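PDB 3HBZ: putative glycoside hydrolase from Bacteroides thetaiotaomicron VPI-5482, which is of unknown function but binds calcium and may take part in carbohydrate metabolism, possibly as a glycoside hydrolase. Local coordinates for residues A10-C15 against P48-T53; P54-D59 against Y74-A79; R66-P71 against V89-T94. All coordinates share one frame; numbering follows the deposited sequence.

Contact 1: residues A10-C15 against P48-T53; sequences ADILSC and PEFTLT. With NA (sodium ion), chain E.
Ser14 and Thr51 each swing their hydroxyl between the backbone N and the carbonyl carbon (chi1 73° and 60°), and the two groups meet with Ser14 OG 2.6 Å from Thr51 OG1, in a hydrogen bond that either could donate. Hydroxyl side chains suit this outward face, where Thr51 is exposed and a water joins Ser14 OG to Glu49 O. Thr53 carries OG1 beside its own backbone N (chi1 -56°), where it receives the N-H of Asp11 almost straight on, with Asp11 N at 2.8 Å from Thr53 OG1. Thr53 N donates back to Asp11 O at 3.1 Å. The strands run antiparallel, but the register slips by one after the Ile12–Leu52 pair. Leu13 and Ser14 therefore both face Thr51, a classic beta bulge, in which Leu13 N donates to Thr51 O, and Thr51 N to Ser14 O, from above the carbonyl planes.

The other face is apolar. Ile12 CD1 lies over one face of the Phe50 ring, offset toward the rim, while its CG2 touches Phe50 CD1 at 3.7 Å. Cys15 SG comes to Phe50 CE1 obliquely, also at 3.7 Å, as a sulfur-aromatic contact. Just before the strand, the Asp11 carboxylate grips the sodium ion through OD1 at 2.5 Å and OD2 at 2.7 Å; Asn7 shares this site, and Lys85 donates to Asp11 OD1.

The two strands form a small sheet. Its apolar face packs on the five-stranded sheet, with Ile12 and Phe50 touching Ile33 of strand 32-36 and Ile58 of strand 57-59, and Ile12 also reaching Val76 of strand 72-77.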
loop_
_atom_site.group_PDB
_atom_site.type_symbol
_atom_site.label_atom_id
_atom_site.label_comp_id
_atom_site.label_asym_id
_atom_site.label_seq_id
_atom_site.Cartn_x
_atom_site.Cartn_y
_atom_site.Cartn_z
ATOM N N ALA A 10 -18.433 15.296 -4.275
ATOM C CA ALA A 10 -17.436 16.162 -3.802
ATOM C C ALA A 10 -16.495 15.507 -2.751
ATOM O O ALA A 10 -16.865 14.664 -1.915
ATOM C CB ALA A 10 -18.056 17.407 -3.294
ATOM N N ASP A 11 -15.241 15.885 -2.873
ATOM C CA ASP A 11 -14.164 15.215 -2.209
ATOM C C ASP A 11 -13.548 16.072 -1.127
ATOM O O ASP A 11 -13.556 17.302 -1.192
ATOM C CB ASP A 11 -13.090 14.874 -3.227
ATOM C CG ASP A 11 -13.615 13.980 -4.340
ATOM O OD1 ASP A 11 -14.399 13.045 -4.090
ATOM O OD2 ASP A 11 -13.279 14.233 -5.477
ATOM N N ILE A 12 -12.954 15.388 -0.164
ATOM C CA ILE A 12 -11.906 15.961 0.654
ATOM C C ILE A 12 -10.645 15.873 -0.160
ATOM O O ILE A 12 -10.252 14.788 -0.535
ATOM C CB ILE A 12 -11.713 15.170 1.946
ATOM C CG1 ILE A 12 -12.966 15.325 2.846
ATOM C CG2 ILE A 12 -10.487 15.667 2.689
ATOM C CD1 ILE A 12 -12.923 14.468 4.147
ATOM N N LEU A 13 -10.003 17.008 -0.397
ATOM C CA LEU A 13 -8.801 17.066 -1.241
ATOM C C LEU A 13 -7.535 17.111 -0.439
ATOM O O LEU A 13 -6.491 16.827 -0.962
ATOM C CB LEU A 13 -8.863 18.270 -2.184
ATOM C CG LEU A 13 -10.029 18.263 -3.167
ATOM C CD1 LEU A 13 -10.060 19.626 -3.876
ATOM C CD2 LEU A 13 -9.859 17.072 -4.162
ATOM N N SER A 14 -7.605 17.491 0.834
ATOM C CA SER A 14 -6.422 17.462 1.716
ATOM C C SER A 14 -6.842 17.454 3.152
ATOM O O SER A 14 -7.976 17.799 3.467
ATOM C CB SER A 14 -5.475 18.674 1.471
ATOM O OG SER A 14 -6.020 19.910 1.975
ATOM N N CYS A 15 -5.898 17.099 4.014
ATOM C CA CYS A 15 -6.133 17.024 5.466
ATOM C C CYS A 15 -4.897 17.456 6.169
ATOM O O CYS A 15 -3.815 17.030 5.787
ATOM C CB CYS A 15 -6.399 15.580 5.867
ATOM S SG CYS A 15 -6.796 15.343 7.572
ATOM N N PRO A 48 -8.865 18.001 12.789
ATOM C CA PRO A 48 -8.456 18.003 11.386
ATOM C C PRO A 48 -9.111 19.132 10.571
ATOM O O PRO A 48 -10.324 19.426 10.730
ATOM C CB PRO A 48 -8.908 16.622 10.873
ATOM C CG PRO A 48 -9.330 15.817 12.084
ATOM C CD PRO A 48 -9.538 16.750 13.201
ATOM N N GLU A 49 -8.314 19.774 9.725
ATOM C CA GLU A 49 -8.818 20.766 8.762
ATOM C C GLU A 49 -8.642 20.270 7.335
ATOM O O GLU A 49 -7.619 19.658 7.006
ATOM C CB GLU A 49 -8.120 22.108 8.924
ATOM C CG GLU A 49 -8.532 22.771 10.177
ATOM C CD GLU A 49 -7.815 24.066 10.406
ATOM O OE1 GLU A 49 -7.081 24.511 9.489
ATOM O OE2 GLU A 49 -7.984 24.598 11.522
ATOM N N PHE A 50 -9.658 20.506 6.509
ATOM C CA PHE A 50 -9.712 19.926 5.179
ATOM C C PHE A 50 -9.753 21.034 4.120
ATOM O O PHE A 50 -10.172 22.180 4.390
ATOM C CB PHE A 50 -10.945 19.020 5.017
ATOM C CG PHE A 50 -11.120 18.030 6.129
ATOM C CD1 PHE A 50 -10.342 16.877 6.179
ATOM C CD2 PHE A 50 -11.982 18.293 7.191
ATOM C CE1 PHE A 50 -10.464 15.968 7.239
ATOM C CE2 PHE A 50 -12.130 17.374 8.236
ATOM C CZ PHE A 50 -11.377 16.204 8.253
ATOM N N THR A 51 -9.317 20.689 2.917
ATOM C CA THR A 51 -9.743 21.413 1.753
ATOM C C THR A 51 -10.752 20.523 1.036
ATOM O O THR A 51 -10.703 19.285 1.163
ATOM C CB THR A 51 -8.585 21.824 0.840
ATOM O OG1 THR A 51 -7.900 20.645 0.394
ATOM C CG2 THR A 51 -7.608 22.799 1.574
ATOM N N LEU A 52 -11.677 21.165 0.312
ATOM C CA LEU A 52 -12.783 20.491 -0.349
ATOM C C LEU A 52 -12.912 20.930 -1.773
ATOM O O LEU A 52 -12.403 21.981 -2.191
ATOM C CB LEU A 52 -14.124 20.809 0.341
ATOM C CG LEU A 52 -14.320 20.517 1.833
ATOM C CD1 LEU A 52 -15.677 21.153 2.306
ATOM C CD2 LEU A 52 -14.195 18.993 2.147
ATOM N N THR A 53 -13.629 20.119 -2.524
ATOM C CA THR A 53 -14.155 20.518 -3.839
ATOM C C THR A 53 -14.876 21.858 -3.730
ATOM O O THR A 53 -15.746 22.034 -2.854
ATOM C CB THR A 53 -15.201 19.477 -4.299
ATOM O OG1 THR A 53 -14.584 18.181 -4.296
ATOM C CG2 THR A 53 -15.815 19.852 -5.723
HETATM NA NA NA E . -15.227 12.602 -6.438
HETATM O O HOH W 1 -6.016 20.811 4.773
HETATM O O HOH W 2 -15.751 10.180 -5.417
HETATM O O HOH W 3 -13.246 11.923 -6.611
#

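Contact 2: residues P54-D59 against Y74-A79; sequences PGATID and YTVTAA
Thr57 and Thr77 form a hydrogen-bonded antiparallel pair, as do Asp59 and Thr75. Four backbone bonds of 2.8 to 2.9 Å result: Thr57 N to Thr77 O, Thr77 N to Thr57 O, Asp59 N to Thr75 O and Thr75 N to Asp59 O. Between them, in the non-hydrogen-bonded pair Ile58–Val76, the chains approach through CA-H...O contacts; Ile58 CA comes near Thr75 O, and Val76 CA near Thr57 O.

Apolar contacts gather on the Ile58–Val76 face. Ile58 CG1 stands anti to the backbone N (chi1 -171°) and touches Val76 CG2 at 3.9 Å. One bond further out, Ile58 CD1 meets Tyr74 CD2 at 3.8 Å, approaching the ring obliquely. Beta-branched residues suit this extended backbone, and the small Ala56 fits where its CB touches both Val76 CG1, at 3.9 Å, and Ala10 of the neighbouring strand pair.

Polar side chains take the other face. Those of Thr57 and Thr77 lie side by side and point the same way, and a water links Thr57 OG1 with Thr77 O. Threonine suits this outer face because its beta-branch fits the extended chain while OG1 can bond a water. A second water bridges Pro54 O and Ala79 N beyond the end of the regular strand pairing. There Gly55 adopts a positive phi (85°), which a residue without a side chain does easily, and its O is 3.3 Å from Ala79 CA.

Strand 57-59 is an outermost strand of a five-stranded mixed sheet, and strand 84-92 bonds to the far side of strand 72-77. The three consecutive strands make an antiparallel meander, with one apolar face turned to strands 12-16 and 49-52 in a sandwich-like packing.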
loop_
_atom_site.group_PDB
_atom_site.type_symbol
_atom_site.label_atom_id
_atom_site.label_comp_id
_atom_site.label_asym_id
_atom_site.label_seq_id
_atom_site.Cartn_x
_atom_site.Cartn_y
_atom_site.Cartn_z
ATOM N N PRO A 54 -14.576 22.795 -4.654
ATOM C CA PRO A 54 -15.234 24.089 -4.575
ATOM C C PRO A 54 -16.769 23.993 -4.464
ATOM O O PRO A 54 -17.411 23.227 -5.179
ATOM C CB PRO A 54 -14.774 24.808 -5.842
ATOM C CG PRO A 54 -13.385 24.269 -6.079
ATOM C CD PRO A 54 -13.560 22.758 -5.716
ATOM N N GLY A 55 -17.319 24.744 -3.517
ATOM C CA GLY A 55 -18.743 24.779 -3.272
ATOM C C GLY A 55 -19.282 23.695 -2.364
ATOM O O GLY A 55 -20.455 23.747 -2.017
ATOM N N ALA A 56 -18.480 22.690 -2.021
ATOM C CA ALA A 56 -18.931 21.631 -1.106
ATOM C C ALA A 56 -18.952 22.110 0.339
ATOM O O ALA A 56 -18.303 23.087 0.703
ATOM C CB ALA A 56 -18.018 20.398 -1.208
ATOM N N THR A 57 -19.691 21.388 1.179
ATOM C CA THR A 57 -19.617 21.571 2.601
ATOM C C THR A 57 -19.367 20.247 3.288
ATOM O O THR A 57 -19.650 19.167 2.732
ATOM C CB THR A 57 -20.932 22.160 3.178
ATOM O OG1 THR A 57 -22.017 21.287 2.851
ATOM C CG2 THR A 57 -21.186 23.597 2.665
ATOM N N ILE A 58 -18.869 20.322 4.520
ATOM C CA ILE A 58 -18.564 19.119 5.274
ATOM C C ILE A 58 -19.222 19.201 6.662
ATOM O O ILE A 58 -19.275 20.257 7.282
ATOM C CB ILE A 58 -17.052 18.878 5.364
ATOM C CG1 ILE A 58 -16.741 17.499 5.976
ATOM C CG2 ILE A 58 -16.386 19.977 6.188
ATOM C CD1 ILE A 58 -15.261 17.069 5.887
ATOM N N ASP A 59 -19.713 18.074 7.131
ATOM C CA ASP A 59 -20.460 17.977 8.390
ATOM C C ASP A 59 -19.857 16.804 9.132
ATOM O O ASP A 59 -19.850 15.701 8.617
ATOM C CB ASP A 59 -21.929 17.708 8.115
ATOM C CG ASP A 59 -22.771 17.578 9.386
ATOM O OD1 ASP A 59 -22.506 18.283 10.356
ATOM O OD2 ASP A 59 -23.713 16.767 9.401
ATOM N N TYR A 74 -17.225 11.832 8.591
ATOM C CA TYR A 74 -17.657 13.113 8.091
ATOM C C TYR A 74 -18.406 12.920 6.785
ATOM O O TYR A 74 -18.055 12.055 5.986
ATOM C CB TYR A 74 -16.453 14.008 7.755
ATOM C CG TYR A 74 -15.521 14.388 8.909
ATOM C CD1 TYR A 74 -14.656 13.466 9.467
ATOM C CD2 TYR A 74 -15.469 15.693 9.396
ATOM C CE1 TYR A 74 -13.762 13.826 10.488
ATOM C CE2 TYR A 74 -14.594 16.060 10.416
ATOM C CZ TYR A 74 -13.734 15.126 10.951
ATOM O OH TYR A 74 -12.877 15.473 11.955
ATOM N N THR A 75 -19.394 13.766 6.539
ATOM C CA THR A 75 -20.109 13.768 5.263
ATOM C C THR A 75 -19.864 15.074 4.498
ATOM O O THR A 75 -20.076 16.150 5.023
ATOM C CB THR A 75 -21.637 13.563 5.534
ATOM O OG1 THR A 75 -21.797 12.282 6.106
ATOM C CG2 THR A 75 -22.480 13.629 4.278
ATOM N N VAL A 76 -19.451 14.932 3.250
ATOM C CA VAL A 76 -19.254 16.028 2.328
ATOM C C VAL A 76 -20.468 16.035 1.397
ATOM O O VAL A 76 -20.857 15.004 0.837
ATOM C CB VAL A 76 -17.982 15.843 1.532
ATOM C CG1 VAL A 76 -17.779 16.971 0.552
ATOM C CG2 VAL A 76 -16.753 15.709 2.480
ATOM N N THR A 77 -21.091 17.205 1.288
ATOM C CA THR A 77 -22.196 17.434 0.391
ATOM C C THR A 77 -21.740 18.391 -0.678
ATOM O O THR A 77 -21.165 19.443 -0.352
ATOM C CB THR A 77 -23.375 18.061 1.142
ATOM O OG1 THR A 77 -23.728 17.204 2.235
ATOM C CG2 THR A 77 -24.581 18.272 0.185
ATOM N N ALA A 78 -21.994 18.019 -1.937
ATOM C CA ALA A 78 -21.712 18.904 -3.060
ATOM C C ALA A 78 -22.571 20.133 -3.003
ATOM O O ALA A 78 -23.582 20.188 -2.272
ATOM C CB ALA A 78 -21.879 18.192 -4.431
ATOM N N ALA A 79 -22.127 21.117 -3.784
ATOM C CA ALA A 79 -22.773 22.411 -3.929
ATOM C C ALA A 79 -24.206 22.235 -4.250
ATOM O O ALA A 79 -25.018 22.979 -3.741
ATOM C CB ALA A 79 -22.104 23.233 -5.049
HETATM O O HOH W 4 -19.450 20.805 -4.889
HETATM O O HOH W 5 -23.179 21.639 0.421
#

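Contact 3: residues R66-P71 against V89-T94; sequences RDFHSP and VSVIDT
Phe68 leans from its loop onto Val91 and Val89 of strand 84-92. Its CB starts the contact at 3.7 Å from Val91 CG2. CG stands anti to the carbonyl carbon (chi1 -75°) and sits against the same methyl, also at 3.7 Å from Val91 CG2, so one branch of the valine holds the root of the ring. The two side chains cross at about a right angle. Along the ring, CD1 is about equally near that methyl and Val89 O. CE1 comes to 3.6 Å from Val89 O, which sits at the ring's edge and in its plane, where the aromatic hydrogens carry slight positive charge. CE1 also meets Val89 CG1 at 3.8 Å. At the tip, CZ touches Pro48 of the loop before strand 49-52. Phenylalanine suits the place because it offers carbon surface to both valines and a slightly positive C-H edge to Val89 O.

Val89 O serves Pro71 as well, whose CA lies 3.4 Å away in a CA-H...O contact, while the proline ring rests CB and CG against Ser90 OG. The backbones are joined through one water, which donates to Phe68 O at 2.9 Å and accepts from Val91 N at 2.9 Å. The loop is shaped beside this by Asp67: its OD1 accepts His69 N, an Asx turn, and also His69 ND1 at 2.7 Å, the latter through its syn lone pair.

Shape and dispersion thus dominate the direct meeting of loop and strand. The polar needs of Phe68 O and Val91 N are met by a shared water, and Val89 O meets the C-H groups of Phe68 and Pro71, while the backbone of Val89 also pairs with Gln72.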
loop_
_atom_site.group_PDB
_atom_site.type_symbol
_atom_site.label_atom_id
_atom_site.label_comp_id
_atom_site.label_asym_id
_atom_site.label_seq_id
_atom_site.Cartn_x
_atom_site.Cartn_y
_atom_site.Cartn_z
ATOM N N ARG A 66 -12.489 16.383 17.716
ATOM C CA ARG A 66 -13.142 15.110 17.985
ATOM C C ARG A 66 -12.175 14.155 18.613
ATOM O O ARG A 66 -10.956 14.385 18.593
ATOM C CB ARG A 66 -13.709 14.498 16.706
ATOM C CG ARG A 66 -14.293 15.515 15.738
ATOM C CD ARG A 66 -14.848 14.832 14.481
ATOM N NE ARG A 66 -16.120 14.164 14.737
ATOM C CZ ARG A 66 -16.858 13.604 13.787
ATOM N NH1 ARG A 66 -16.465 13.633 12.526
ATOM N NH2 ARG A 66 -17.996 13.022 14.090
ATOM N N ASP A 67 -12.753 13.083 19.151
ATOM C CA ASP A 67 -12.030 12.008 19.823
ATOM C C ASP A 67 -11.759 10.900 18.807
ATOM O O ASP A 67 -12.694 10.232 18.342
ATOM C CB ASP A 67 -12.869 11.455 20.990
ATOM C CG ASP A 67 -12.090 10.484 21.853
ATOM O OD1 ASP A 67 -10.956 10.095 21.461
ATOM O OD2 ASP A 67 -12.595 10.116 22.932
ATOM N N PHE A 68 -10.486 10.727 18.449
ATOM C CA PHE A 68 -10.085 9.775 17.425
ATOM C C PHE A 68 -9.539 8.443 18.011
ATOM O O PHE A 68 -8.907 7.642 17.328
ATOM C CB PHE A 68 -9.077 10.436 16.490
ATOM C CG PHE A 68 -9.711 11.402 15.537
ATOM C CD1 PHE A 68 -10.211 10.960 14.327
ATOM C CD2 PHE A 68 -9.867 12.744 15.873
ATOM C CE1 PHE A 68 -10.823 11.850 13.451
ATOM C CE2 PHE A 68 -10.486 13.635 14.998
ATOM C CZ PHE A 68 -10.955 13.196 13.795
ATOM N N HIS A 69 -9.828 8.185 19.272
ATOM C CA HIS A 69 -9.673 6.833 19.780
ATOM C C HIS A 69 -10.374 5.799 18.866
ATOM O O HIS A 69 -9.848 4.705 18.664
ATOM C CB HIS A 69 -10.133 6.761 21.221
ATOM C CG HIS A 69 -9.097 7.248 22.181
ATOM N ND1 HIS A 69 -9.086 8.536 22.677
ATOM C CD2 HIS A 69 -7.996 6.636 22.684
ATOM C CE1 HIS A 69 -8.040 8.679 23.476
ATOM N NE2 HIS A 69 -7.366 7.543 23.501
ATOM N N SER A 70 -11.525 6.175 18.302
ATOM C CA SER A 70 -12.170 5.404 17.246
ATOM C C SER A 70 -12.312 6.268 16.026
ATOM O O SER A 70 -12.396 7.487 16.145
ATOM C CB SER A 70 -13.564 4.964 17.651
ATOM O OG SER A 70 -13.485 3.960 18.607
ATOM N N PRO A 71 -12.364 5.645 14.838
ATOM C CA PRO A 71 -12.472 6.455 13.626
ATOM C C PRO A 71 -13.764 7.249 13.633
ATOM O O PRO A 71 -14.744 6.800 14.203
ATOM C CB PRO A 71 -12.496 5.419 12.500
ATOM C CG PRO A 71 -11.814 4.214 13.073
ATOM C CD PRO A 71 -12.256 4.206 14.523
ATOM N N VAL A 89 -12.476 8.806 8.904
ATOM C CA VAL A 89 -11.198 9.412 9.190
ATOM C C VAL A 89 -10.645 8.799 10.465
ATOM O O VAL A 89 -11.296 8.841 11.519
ATOM C CB VAL A 89 -11.330 10.919 9.336
ATOM C CG1 VAL A 89 -9.951 11.585 9.733
ATOM C CG2 VAL A 89 -11.893 11.530 8.005
ATOM N N SER A 90 -9.460 8.208 10.327
ATOM C CA SER A 90 -8.799 7.466 11.366
ATOM C C SER A 90 -7.448 8.109 11.651
ATOM O O SER A 90 -6.792 8.674 10.735
ATOM C CB SER A 90 -8.573 6.018 10.907
ATOM O OG SER A 90 -9.778 5.331 10.656
ATOM N N VAL A 91 -7.043 8.023 12.909
ATOM C CA VAL A 91 -5.718 8.475 13.348
ATOM C C VAL A 91 -4.925 7.272 13.853
ATOM O O VAL A 91 -5.413 6.515 14.677
ATOM C CB VAL A 91 -5.810 9.553 14.466
ATOM C CG1 VAL A 91 -4.405 9.886 15.017
ATOM C CG2 VAL A 91 -6.454 10.831 13.888
ATOM N N ILE A 92 -3.722 7.108 13.321
ATOM C CA ILE A 92 -2.798 6.050 13.713
ATOM C C ILE A 92 -1.750 6.706 14.598
ATOM O O ILE A 92 -1.014 7.580 14.139
ATOM C CB ILE A 92 -2.081 5.438 12.482
ATOM C CG1 ILE A 92 -3.076 4.979 11.396
ATOM C CG2 ILE A 92 -1.193 4.313 12.907
ATOM C CD1 ILE A 92 -3.956 3.907 11.864
ATOM N N ASP A 93 -1.715 6.326 15.862
ATOM C CA ASP A 93 -0.767 6.909 16.820
ATOM C C ASP A 93 0.190 5.867 17.402
ATOM O O ASP A 93 0.715 6.062 18.489
ATOM C CB ASP A 93 -1.519 7.599 17.985
ATOM C CG ASP A 93 -2.319 6.612 18.825
ATOM O OD1 ASP A 93 -2.733 5.568 18.270
ATOM O OD2 ASP A 93 -2.530 6.870 20.026
ATOM N N THR A 94 0.398 4.777 16.682
ATOM C CA THR A 94 1.196 3.667 17.157
ATOM C C THR A 94 2.369 3.452 16.200
ATOM O O THR A 94 2.411 4.009 15.123
ATOM C CB THR A 94 0.356 2.365 17.225
ATOM O OG1 THR A 94 -0.350 2.204 15.998
ATOM C CG2 THR A 94 -0.630 2.439 18.373
HETATM O O HOH W 6 -9.078 6.787 14.568
#

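How the contacts relate
All three contacts belong to the same N-terminal sandwich-like region. Contact 1 pairs the two-stranded sheet, and contact 2 the edge of the five-stranded sheet against which it packs; the centres of contacts 1 and 2 are about 9 Å apart. Tyr74 is the common joint: it meets Phe50 of contact 1 edge-to-face, while Tyr74 OH lies 3.5 Å from Phe68 CZ of contact 3. The centres of contacts 2 and 3 are about 21 Å apart; strand 84-92 of contact 3 is the sheet neighbour of strand 72-77 of contact 2, and their segments alternate along the chain. Contact 1 supplies Asp11 to the sodium site, and contact 2 lies nearby, with the Thr75 side chain about 8 Å from a calcium ion.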